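PDB 1ZX5: mannosephosphate isomerase, putative from Archaeoglobus fulgidus, which probably catalyses the zinc-dependent interconversion of D-mannose 6-phosphate and D-fructose 6-phosphate, as a type 1 mannose-6-phosphate isomerase. Local coordinates for residues A[18-23]-A[94-99]; A[140-145]-A[199-204]; A[151-156]-A[194-199]. All coordinates share one frame; numbering follows the deposited sequence.

Contact 3 lies between the other two and touches both; contacts 1 and 2 do not meet. Contact 1, partly buried, joins two loops through one backbone hydrogen bond and a methyl over an indole. Contacts 2 and 3, both buried though farther from the centre of the chain, rest on aromatic side chains: the first is a tryptophan of helix 201-207 set against helix 139-146, with one polar bond at its edge, and the second is a phenylalanine pair with no hydrogen bond across it. Contacts 1 and 3 both reach the bound fructofuranose and touch where Val98 O meets Phe196 N. Contacts 2 and 3 share Asn199, and strand 194-195 is followed by helix 201-207.

Contact 1. Residues A[18-23]-A[94-99]. With LFR (beta-L-fructofuranose), chain B; ACY (acetic acid), chain I.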
loop_
_atom_site.group_PDB
_atom_site.type_symbol
_atom_site.label_atom_id
_atom_site.label_comp_id
_atom_site.label_asym_id
_atom_site.label_seq_id
_atom_site.Cartn_x
_atom_site.Cartn_y
_atom_site.Cartn_z
ATOM N N ARG A 18 7.859 -11.000 9.611
ATOM C CA ARG A 18 8.668 -11.300 8.432
ATOM C C ARG A 18 10.122 -11.376 8.855
ATOM O O ARG A 18 10.548 -10.590 9.708
ATOM C CB ARG A 18 8.527 -10.222 7.359
ATOM C CG ARG A 18 7.155 -10.086 6.771
ATOM C CD ARG A 18 6.769 -11.303 5.919
ATOM N NE ARG A 18 5.558 -10.987 5.170
ATOM C CZ ARG A 18 4.654 -11.877 4.768
ATOM N NH1 ARG A 18 4.822 -13.165 5.036
ATOM N NH2 ARG A 18 3.581 -11.467 4.101
ATOM N N PRO A 19 10.888 -12.306 8.257
ATOM C CA PRO A 19 12.298 -12.415 8.633
ATOM C C PRO A 19 13.081 -11.163 8.224
ATOM O O PRO A 19 14.068 -10.816 8.872
ATOM C CB PRO A 19 12.786 -13.672 7.875
ATOM C CG PRO A 19 11.839 -13.824 6.711
ATOM C CD PRO A 19 10.501 -13.289 7.219
ATOM N N TRP A 20 12.610 -10.465 7.194
ATOM C CA TRP A 20 13.237 -9.217 6.756
ATOM C C TRP A 20 12.718 -7.932 7.449
ATOM O O TRP A 20 13.149 -6.819 7.103
ATOM C CB TRP A 20 13.132 -9.093 5.236
ATOM C CG TRP A 20 11.783 -9.441 4.686
ATOM C CD1 TRP A 20 11.423 -10.625 4.107
ATOM C CD2 TRP A 20 10.606 -8.596 4.646
ATOM N NE1 TRP A 20 10.102 -10.575 3.708
ATOM C CE2 TRP A 20 9.579 -9.345 4.015
ATOM C CE3 TRP A 20 10.327 -7.284 5.070
ATOM C CZ2 TRP A 20 8.282 -8.828 3.803
ATOM C CZ3 TRP A 20 9.038 -6.763 4.863
ATOM C CH2 TRP A 20 8.037 -7.535 4.227
ATOM N N GLY A 21 11.794 -8.072 8.404
ATOM C CA GLY A 21 11.250 -6.902 9.101
ATOM C C GLY A 21 12.159 -6.440 10.228
ATOM O O GLY A 21 12.786 -7.259 10.878
ATOM N N GLY A 22 12.225 -5.137 10.476
ATOM C CA GLY A 22 13.057 -4.603 11.556
ATOM C C GLY A 22 12.206 -4.193 12.748
ATOM O O GLY A 22 11.304 -4.929 13.136
ATOM N N GLU A 23 12.478 -3.007 13.304
ATOM C CA GLU A 23 11.805 -2.509 14.509
ATOM C C GLU A 23 10.793 -1.400 14.276
ATOM O O GLU A 23 10.061 -1.031 15.201
ATOM C CB GLU A 23 12.839 -2.028 15.537
ATOM C CG GLU A 23 13.640 -3.157 16.132
ATOM C CD GLU A 23 14.651 -2.699 17.176
ATOM O OE1 GLU A 23 15.860 -2.921 16.952
ATOM O OE2 GLU A 23 14.243 -2.165 18.226
ATOM N N SER A 94 15.872 -5.655 5.872
ATOM C CA SER A 94 16.786 -6.482 5.101
ATOM C C SER A 94 16.277 -6.510 3.677
ATOM O O SER A 94 15.085 -6.301 3.456
ATOM C CB SER A 94 16.790 -7.909 5.629
ATOM O OG SER A 94 17.206 -7.895 6.961
ATOM N N PRO A 95 17.170 -6.786 2.705
ATOM C CA PRO A 95 16.704 -6.809 1.317
ATOM C C PRO A 95 15.655 -7.904 1.060
ATOM O O PRO A 95 15.820 -9.056 1.487
ATOM C CB PRO A 95 17.985 -7.069 0.506
ATOM C CG PRO A 95 18.984 -7.578 1.481
ATOM C CD PRO A 95 18.613 -7.071 2.825
ATOM N N THR A 96 14.574 -7.525 0.386
ATOM C CA THR A 96 13.596 -8.493 -0.102
ATOM C C THR A 96 14.149 -9.111 -1.398
ATOM O O THR A 96 14.993 -8.506 -2.059
ATOM C CB THR A 96 12.204 -7.834 -0.308
ATOM O OG1 THR A 96 12.306 -6.713 -1.203
ATOM C CG2 THR A 96 11.611 -7.341 1.053
ATOM N N GLN A 97 13.709 -10.324 -1.734
ATOM C CA GLN A 97 14.022 -10.917 -3.023
ATOM C C GLN A 97 13.203 -10.217 -4.111
ATOM O O GLN A 97 12.111 -9.686 -3.843
ATOM C CB GLN A 97 13.777 -12.438 -3.006
ATOM C CG GLN A 97 13.993 -13.194 -4.351
ATOM C CD GLN A 97 15.426 -13.121 -4.921
ATOM O OE1 GLN A 97 15.792 -12.167 -5.616
ATOM N NE2 GLN A 97 16.217 -14.155 -4.658
ATOM N N VAL A 98 13.749 -10.190 -5.325
ATOM C CA VAL A 98 13.038 -9.636 -6.468
ATOM C C VAL A 98 11.766 -10.449 -6.728
ATOM O O VAL A 98 11.770 -11.678 -6.688
ATOM C CB VAL A 98 13.927 -9.583 -7.741
ATOM C CG1 VAL A 98 13.131 -9.074 -8.936
ATOM C CG2 VAL A 98 15.158 -8.681 -7.505
ATOM N N HIS A 99 10.673 -9.738 -6.956
ATOM C CA HIS A 99 9.400 -10.362 -7.251
ATOM C C HIS A 99 8.645 -9.507 -8.265
ATOM O O HIS A 99 9.102 -8.425 -8.634
ATOM C CB HIS A 99 8.588 -10.608 -5.967
ATOM C CG HIS A 99 8.468 -9.410 -5.077
ATOM N ND1 HIS A 99 9.530 -8.903 -4.352
ATOM C CD2 HIS A 99 7.397 -8.642 -4.757
ATOM C CE1 HIS A 99 9.129 -7.857 -3.654
ATOM N NE2 HIS A 99 7.839 -7.679 -3.878
HETATM C C1 LFR B . 18.660 -11.328 -4.101
HETATM C C2 LFR B . 18.562 -10.734 -2.684
HETATM C C3 LFR B . 17.838 -11.708 -1.748
HETATM C C4 LFR B . 18.833 -12.140 -0.694
HETATM C C5 LFR B . 20.134 -11.408 -1.010
HETATM C C6 LFR B . 20.599 -10.558 0.173
HETATM O O1 LFR B . 17.930 -10.596 -5.098
HETATM O O2 LFR B . 17.894 -9.451 -2.670
HETATM O O3 LFR B . 16.746 -11.098 -1.068
HETATM O O4 LFR B . 18.993 -13.557 -0.797
HETATM O O5 LFR B . 19.903 -10.593 -2.175
HETATM O O6 LFR B . 21.996 -10.224 0.107
HETATM C C ACY I . 9.249 -4.305 -1.084
HETATM O O ACY I . 9.755 -5.412 -1.412
HETATM O OXT ACY I . 8.026 -4.102 -0.994
HETATM C CH3 ACY I . 10.131 -3.133 -0.767
#
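In the catalytic domain of the type 1 phosphomannose isomerase family, the type I beta turn from Arg18 to Gly21 packs on the loop leaving strand 85-92, with Trp20 facing Ser94 and Thr96. Ser94 N donates to Trp20 O at 3.2 Å, nearly straight at an N-H...O angle of 166°, and Trp20 CB lies 3.9 Å from Ser94 CB. Methyl CG2 of Thr96 stands over one indole face in a CH-pi contact, 4.1 Å from the centroid of the five-membered ring of Trp20 and 15° off its normal. Arg18 CB covers the opposite face. Strand 85-92 belongs to the antiparallel cupin sheet, and the loop after it supplies part of the sugar pocket: Thr96 O accepts from fructofuranose O2 at 3.1 Å, and Gln97 OE1 from O1 of the same sugar at 2.7 Å. The Gln97 chain bends at chi2 (61°), bringing OE1 back to Val98 N, which also donates to it, in the carbonyl plane and on a lone pair. A leucine in place of Gln97 would probably leave both sugar O1 and Val98 N without this acceptor. Further along the same loop, His99 ND1 donates to Gln97 O at 2.7 Å, close to the imidazole plane.

Contact 2. Residues A[140-145]-A[199-204]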
loop_
_atom_site.group_PDB
_atom_site.type_symbol
_atom_site.label_atom_id
_atom_site.label_comp_id
_atom_site.label_asym_id
_atom_site.label_seq_id
_atom_site.Cartn_x
_atom_site.Cartn_y
_atom_site.Cartn_z
ATOM N N GLU A 140 16.094 -16.996 -20.319
ATOM C CA GLU A 140 17.043 -18.109 -20.224
ATOM C C GLU A 140 18.286 -17.741 -19.423
ATOM O O GLU A 140 18.810 -18.566 -18.675
ATOM C CB GLU A 140 17.480 -18.596 -21.618
ATOM C CG GLU A 140 16.349 -19.024 -22.552
ATOM C CD GLU A 140 15.631 -17.845 -23.231
ATOM O OE1 GLU A 140 16.224 -16.739 -23.343
ATOM O OE2 GLU A 140 14.463 -18.036 -23.654
ATOM N N GLU A 141 18.764 -16.512 -19.601
ATOM C CA GLU A 141 19.942 -16.047 -18.883
ATOM C C GLU A 141 19.652 -15.764 -17.399
ATOM O O GLU A 141 20.524 -15.967 -16.554
ATOM C CB GLU A 141 20.589 -14.858 -19.606
ATOM C CG GLU A 141 21.398 -15.310 -20.846
ATOM C CD GLU A 141 21.720 -14.190 -21.842
ATOM O OE1 GLU A 141 21.534 -12.997 -21.506
ATOM O OE2 GLU A 141 22.167 -14.519 -22.973
ATOM N N LEU A 142 18.428 -15.325 -17.091
ATOM C CA LEU A 142 17.969 -15.198 -15.703
ATOM C C LEU A 142 17.925 -16.564 -15.014
ATOM O O LEU A 142 18.323 -16.689 -13.860
ATOM C CB LEU A 142 16.586 -14.539 -15.631
ATOM C CG LEU A 142 16.409 -13.084 -16.060
ATOM C CD1 LEU A 142 14.951 -12.697 -15.951
ATOM C CD2 LEU A 142 17.262 -12.155 -15.225
ATOM N N GLU A 143 17.442 -17.575 -15.736
ATOM C CA GLU A 143 17.434 -18.972 -15.267
ATOM C C GLU A 143 18.821 -19.545 -14.971
ATOM O O GLU A 143 18.978 -20.307 -14.022
ATOM C CB GLU A 143 16.730 -19.874 -16.277
ATOM C CG GLU A 143 15.258 -20.009 -16.035
ATOM C CD GLU A 143 14.540 -20.757 -17.151
ATOM O OE1 GLU A 143 14.870 -21.939 -17.383
ATOM O OE2 GLU A 143 13.632 -20.164 -17.780
ATOM N N GLU A 144 19.814 -19.195 -15.790
ATOM C CA GLU A 144 21.205 -19.547 -15.506
ATOM C C GLU A 144 21.611 -19.033 -14.132
ATOM O O GLU A 144 22.257 -19.744 -13.367
ATOM C CB GLU A 144 22.164 -18.973 -16.556
ATOM C CG GLU A 144 22.069 -19.614 -17.934
ATOM C CD GLU A 144 22.237 -21.129 -17.899
ATOM O OE1 GLU A 144 23.391 -21.603 -17.764
ATOM O OE2 GLU A 144 21.207 -21.840 -18.007
ATOM N N LYS A 145 21.223 -17.794 -13.833
ATOM C CA LYS A 145 21.570 -17.140 -12.578
ATOM C C LYS A 145 20.949 -17.817 -11.358
ATOM O O LYS A 145 21.521 -17.762 -10.274
ATOM C CB LYS A 145 21.192 -15.655 -12.618
ATOM C CG LYS A 145 21.899 -14.833 -13.697
ATOM C CD LYS A 145 23.412 -14.933 -13.584
ATOM C CE LYS A 145 24.107 -13.903 -14.468
ATOM N NZ LYS A 145 25.596 -14.033 -14.363
ATOM N N ASN A 199 10.721 -22.169 -7.094
ATOM C CA ASN A 199 9.337 -22.455 -6.735
ATOM C C ASN A 199 8.326 -21.674 -7.589
ATOM O O ASN A 199 7.291 -22.226 -7.988
ATOM C CB ASN A 199 9.121 -22.166 -5.235
ATOM C CG ASN A 199 7.744 -22.593 -4.739
ATOM O OD1 ASN A 199 6.837 -21.761 -4.597
ATOM N ND2 ASN A 199 7.578 -23.871 -4.478
ATOM N N ASP A 200 8.635 -20.401 -7.856
ATOM C CA ASP A 200 7.727 -19.492 -8.551
ATOM C C ASP A 200 8.097 -19.238 -10.019
ATOM O O ASP A 200 7.414 -18.474 -10.693
ATOM C CB ASP A 200 7.707 -18.132 -7.854
ATOM C CG ASP A 200 7.145 -18.177 -6.446
ATOM O OD1 ASP A 200 6.635 -19.225 -6.000
ATOM O OD2 ASP A 200 7.189 -17.116 -5.784
ATOM N N TRP A 201 9.182 -19.838 -10.498
ATOM C CA TRP A 201 9.732 -19.498 -11.810
ATOM C C TRP A 201 8.769 -19.660 -12.988
ATOM O O TRP A 201 8.772 -18.831 -13.894
ATOM C CB TRP A 201 11.047 -20.246 -12.105
ATOM C CG TRP A 201 11.810 -19.527 -13.183
ATOM C CD1 TRP A 201 12.028 -19.954 -14.466
ATOM C CD2 TRP A 201 12.392 -18.215 -13.092
ATOM N NE1 TRP A 201 12.728 -18.995 -15.172
ATOM C CE2 TRP A 201 12.964 -17.921 -14.353
ATOM C CE3 TRP A 201 12.493 -17.262 -12.064
ATOM C CZ2 TRP A 201 13.639 -16.713 -14.612
ATOM C CZ3 TRP A 201 13.165 -16.061 -12.321
ATOM C CH2 TRP A 201 13.730 -15.802 -13.583
ATOM N N GLU A 202 7.952 -20.716 -12.983
ATOM C CA GLU A 202 6.963 -20.906 -14.050
ATOM C C GLU A 202 5.978 -19.742 -14.148
ATOM O O GLU A 202 5.567 -19.390 -15.248
ATOM C CB GLU A 202 6.203 -22.225 -13.900
ATOM C CG GLU A 202 7.034 -23.461 -14.223
ATOM C CD GLU A 202 7.515 -23.499 -15.680
ATOM O OE1 GLU A 202 6.655 -23.499 -16.601
ATOM O OE2 GLU A 202 8.756 -23.536 -15.901
ATOM N N LYS A 203 5.614 -19.160 -13.000
ATOM C CA LYS A 203 4.727 -18.007 -12.941
ATOM C C LYS A 203 5.460 -16.738 -13.365
ATOM O O LYS A 203 4.913 -15.938 -14.108
ATOM C CB LYS A 203 4.135 -17.806 -11.533
ATOM C CG LYS A 203 3.444 -19.014 -10.898
ATOM C CD LYS A 203 2.200 -19.448 -11.636
ATOM C CE LYS A 203 1.496 -20.612 -10.912
ATOM N NZ LYS A 203 0.386 -20.105 -10.031
ATOM N N VAL A 204 6.683 -16.556 -12.870
ATOM C CA VAL A 204 7.544 -15.440 -13.260
ATOM C C VAL A 204 7.665 -15.338 -14.786
ATOM O O VAL A 204 7.480 -14.262 -15.351
ATOM C CB VAL A 204 8.969 -15.543 -12.620
ATOM C CG1 VAL A 204 9.912 -14.496 -13.202
ATOM C CG2 VAL A 204 8.892 -15.407 -11.100
#
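Trp201, on helix 201-207, inserts its indole toward Leu142 and Glu143 of helix 139-146, making a helix-helix contact that relies on one large side chain: the nearest CA atoms, those of Glu143 and Trp201, remain 8.5 Å apart. The indole bridges this distance because its CG is anti to the backbone N (chi1 -160°), which sends the ring across toward helix 139-146 while one face still rests on its own helix. Leu142 comes to the rim of the six-membered ring at about a right angle, with CB 3.7 Å from Trp201 CH2 and near the ring plane. Glu143 approaches at the pyrrole side with its chain extended beyond CG. Its carboxylate is turned 75° from the indole plane, yet OE2 lies in that plane and accepts from Trp201 NE1 at 3.0 Å, with an N-H...O angle of 152°. Glu143 CG is modelled too close to NE1, so the exact geometry of this bond is doubtful. If real, it would give the one polar side-chain atom of this buried residue a partner. Phe196 meets the indole edge-to-face, and Ile139 and Leu146 also touch it. Val204 CG1 rests 3.7 Å above the Trp201 plane, offset toward the rim.

Contact 3. Residues A[151-156]-A[194-199]; sequences FDFKTL and YFFNEN. With LFR (beta-L-fructofuranose), chain B; ACY (acetic acid), chain H.
Aromatic packing between Phe153 and Phe196 carries this contact. The two rings form a T-shaped (edge-to-face) pair, with centroids 5.3 Å apart and planes at 78°. Phe196 supplies the edge: its CD2 comes within 3.6 Å of Phe153 CD1, over the face but offset toward the rim. On the opposite face of Phe153, Phe151 CD2 stands over the ring centre, so this buried ring is sandwiched between two phenylalanines. Phe196 is the centre of an inverse gamma turn, closed by Asn197 N donating to Phe195 O at 2.8 Å, and its side chain also rests on Val204 of helix 201-207.

Polar bonds lie to one side of this packing, within 151-156. The Lys154 chain, bent at chi3 and chi4 (-53° and -55°), curls back so that NZ makes a salt bridge of 2.9 Å with Asp152 OD1, met on the syn side but tilted well out of the carboxylate plane. Thr155 OG1 donates to Asp152 O at 2.6 Å. The backbone N of Thr155 donates to the same oxygen, which pins the start of the 3-10 segment 153-156.

Ligand contacts grow from the same turn. Lys154 NZ donates to fructofuranose O2 at 3.1 Å, while Phe153 N makes a weak bond of 3.3 Å to O1 of that sugar. Phe153 thus offers its backbone to the ligand and its ring to Phe196, joining the sugar pocket to the aromatic cluster beside the two-stranded sheet of 99-100 and 194-195.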
loop_
_atom_site.group_PDB
_atom_site.type_symbol
_atom_site.label_atom_id
_atom_site.label_comp_id
_atom_site.label_asym_id
_atom_site.label_seq_id
_atom_site.Cartn_x
_atom_site.Cartn_y
_atom_site.Cartn_z
ATOM N N PHE A 151 22.553 -15.377 -6.356
ATOM C CA PHE A 151 22.770 -14.290 -7.294
ATOM C C PHE A 151 21.920 -13.083 -6.886
ATOM O O PHE A 151 20.727 -13.223 -6.601
ATOM C CB PHE A 151 22.463 -14.710 -8.735
ATOM C CG PHE A 151 22.634 -13.592 -9.720
ATOM C CD1 PHE A 151 23.909 -13.222 -10.155
ATOM C CD2 PHE A 151 21.535 -12.870 -10.171
ATOM C CE1 PHE A 151 24.081 -12.157 -11.043
ATOM C CE2 PHE A 151 21.694 -11.806 -11.057
ATOM C CZ PHE A 151 22.969 -11.453 -11.498
ATOM N N ASP A 152 22.535 -11.906 -6.843
ATOM C CA ASP A 152 21.815 -10.700 -6.467
ATOM C C ASP A 152 21.078 -10.161 -7.690
ATOM O O ASP A 152 21.645 -9.412 -8.484
ATOM C CB ASP A 152 22.781 -9.655 -5.876
ATOM C CG ASP A 152 22.062 -8.442 -5.278
ATOM O OD1 ASP A 152 20.818 -8.381 -5.301
ATOM O OD2 ASP A 152 22.754 -7.537 -4.772
ATOM N N PHE A 153 19.819 -10.563 -7.847
ATOM C CA PHE A 153 18.995 -10.109 -8.976
ATOM C C PHE A 153 18.704 -8.607 -8.963
ATOM O O PHE A 153 18.396 -8.026 -10.011
ATOM C CB PHE A 153 17.681 -10.892 -9.046
ATOM C CG PHE A 153 17.838 -12.306 -9.537
ATOM C CD1 PHE A 153 17.957 -12.574 -10.900
ATOM C CD2 PHE A 153 17.877 -13.362 -8.637
ATOM C CE1 PHE A 153 18.103 -13.875 -11.364
ATOM C CE2 PHE A 153 18.020 -14.668 -9.083
ATOM C CZ PHE A 153 18.134 -14.930 -10.458
ATOM N N LYS A 154 18.793 -7.988 -7.782
ATOM C CA LYS A 154 18.616 -6.540 -7.646
ATOM C C LYS A 154 19.656 -5.748 -8.454
ATOM O O LYS A 154 19.384 -4.615 -8.845
ATOM C CB LYS A 154 18.645 -6.100 -6.178
ATOM C CG LYS A 154 17.696 -6.857 -5.244
ATOM C CD LYS A 154 17.507 -6.156 -3.883
ATOM C CE LYS A 154 18.838 -5.840 -3.176
ATOM N NZ LYS A 154 19.713 -7.021 -2.995
ATOM N N THR A 155 20.829 -6.346 -8.711
ATOM C CA THR A 155 21.860 -5.724 -9.562
ATOM C C THR A 155 21.399 -5.520 -11.015
ATOM O O THR A 155 22.028 -4.781 -11.764
ATOM C CB THR A 155 23.209 -6.507 -9.580
ATOM O OG1 THR A 155 23.003 -7.834 -10.069
ATOM C CG2 THR A 155 23.857 -6.560 -8.194
ATOM N N LEU A 156 20.298 -6.163 -11.404
ATOM C CA LEU A 156 19.782 -6.069 -12.774
ATOM C C LEU A 156 18.692 -5.000 -12.913
ATOM O O LEU A 156 18.210 -4.730 -14.016
ATOM C CB LEU A 156 19.263 -7.434 -13.237
ATOM C CG LEU A 156 20.236 -8.617 -13.143
ATOM C CD1 LEU A 156 19.583 -9.902 -13.604
ATOM C CD2 LEU A 156 21.522 -8.373 -13.966
ATOM N N TYR A 194 5.127 -13.191 -7.343
ATOM C CA TYR A 194 5.963 -14.301 -7.755
ATOM C C TYR A 194 7.415 -13.915 -7.626
ATOM O O TYR A 194 7.865 -12.935 -8.221
ATOM C CB TYR A 194 5.638 -14.714 -9.183
ATOM C CG TYR A 194 4.167 -14.973 -9.409
ATOM C CD1 TYR A 194 3.456 -15.889 -8.602
ATOM C CD2 TYR A 194 3.481 -14.317 -10.431
ATOM C CE1 TYR A 194 2.091 -16.132 -8.816
ATOM C CE2 TYR A 194 2.121 -14.546 -10.656
ATOM C CZ TYR A 194 1.433 -15.451 -9.847
ATOM O OH TYR A 194 0.095 -15.686 -10.103
ATOM N N PHE A 195 8.143 -14.694 -6.840
ATOM C CA PHE A 195 9.524 -14.367 -6.503
ATOM C C PHE A 195 10.492 -15.024 -7.470
ATOM O O PHE A 195 10.170 -16.041 -8.084
ATOM C CB PHE A 195 9.805 -14.748 -5.040
ATOM C CG PHE A 195 9.188 -13.782 -4.045
ATOM C CD1 PHE A 195 9.959 -12.763 -3.469
ATOM C CD2 PHE A 195 7.836 -13.874 -3.705
ATOM C CE1 PHE A 195 9.386 -11.841 -2.561
ATOM C CE2 PHE A 195 7.255 -12.967 -2.794
ATOM C CZ PHE A 195 8.026 -11.942 -2.227
ATOM N N PHE A 196 11.672 -14.432 -7.611
ATOM C CA PHE A 196 12.723 -14.983 -8.465
ATOM C C PHE A 196 13.392 -16.203 -7.824
ATOM O O PHE A 196 14.512 -16.127 -7.318
ATOM C CB PHE A 196 13.759 -13.897 -8.780
ATOM C CG PHE A 196 13.369 -12.981 -9.918
ATOM C CD1 PHE A 196 12.024 -12.639 -10.145
ATOM C CD2 PHE A 196 14.350 -12.441 -10.751
ATOM C CE1 PHE A 196 11.665 -11.778 -11.191
ATOM C CE2 PHE A 196 14.002 -11.571 -11.794
ATOM C CZ PHE A 196 12.659 -11.246 -12.017
ATOM N N ASN A 197 12.686 -17.329 -7.831
ATOM C CA ASN A 197 13.206 -18.573 -7.277
ATOM C C ASN A 197 12.605 -19.732 -8.043
ATOM O O ASN A 197 11.672 -19.541 -8.835
ATOM C CB ASN A 197 12.947 -18.690 -5.749
ATOM C CG ASN A 197 11.457 -18.638 -5.371
ATOM O OD1 ASN A 197 10.593 -19.195 -6.044
ATOM N ND2 ASN A 197 11.169 -17.982 -4.267
ATOM N N GLU A 198 13.138 -20.927 -7.823
ATOM C CA GLU A 198 12.681 -22.114 -8.541
ATOM C C GLU A 198 11.178 -22.352 -8.329
ATOM O O GLU A 198 10.453 -22.704 -9.256
ATOM C CB GLU A 198 13.498 -23.327 -8.085
ATOM C CG GLU A 198 13.127 -24.645 -8.739
ATOM C CD GLU A 198 11.892 -25.309 -8.129
ATOM O OE1 GLU A 198 11.565 -25.055 -6.936
ATOM O OE2 GLU A 198 11.250 -26.101 -8.861
ATOM N N ASN A 199 10.721 -22.169 -7.094
ATOM C CA ASN A 199 9.337 -22.455 -6.735
ATOM C C ASN A 199 8.326 -21.674 -7.589
ATOM O O ASN A 199 7.291 -22.226 -7.988
ATOM C CB ASN A 199 9.121 -22.166 -5.235
ATOM C CG ASN A 199 7.744 -22.593 -4.739
ATOM O OD1 ASN A 199 6.837 -21.761 -4.597
ATOM N ND2 ASN A 199 7.578 -23.871 -4.478
HETATM C C1 LFR B . 18.660 -11.328 -4.101
HETATM C C2 LFR B . 18.562 -10.734 -2.684
HETATM C C3 LFR B . 17.838 -11.708 -1.748
HETATM C C4 LFR B . 18.833 -12.140 -0.694
HETATM C C5 LFR B . 20.134 -11.408 -1.010
HETATM C C6 LFR B . 20.599 -10.558 0.173
HETATM O O1 LFR B . 17.930 -10.596 -5.098
HETATM O O2 LFR B . 17.894 -9.451 -2.670
HETATM O O3 LFR B . 16.746 -11.098 -1.068
HETATM O O4 LFR B . 18.993 -13.557 -0.797
HETATM O O5 LFR B . 19.903 -10.593 -2.175
HETATM O O6 LFR B . 21.996 -10.224 0.107
HETATM C C ACY H . 7.226 -17.092 -2.541
HETATM O O ACY H . 8.338 -17.565 -2.865
HETATM O OXT ACY H . 6.283 -16.932 -3.347
HETATM C CH3 ACY H . 7.001 -16.686 -1.111
#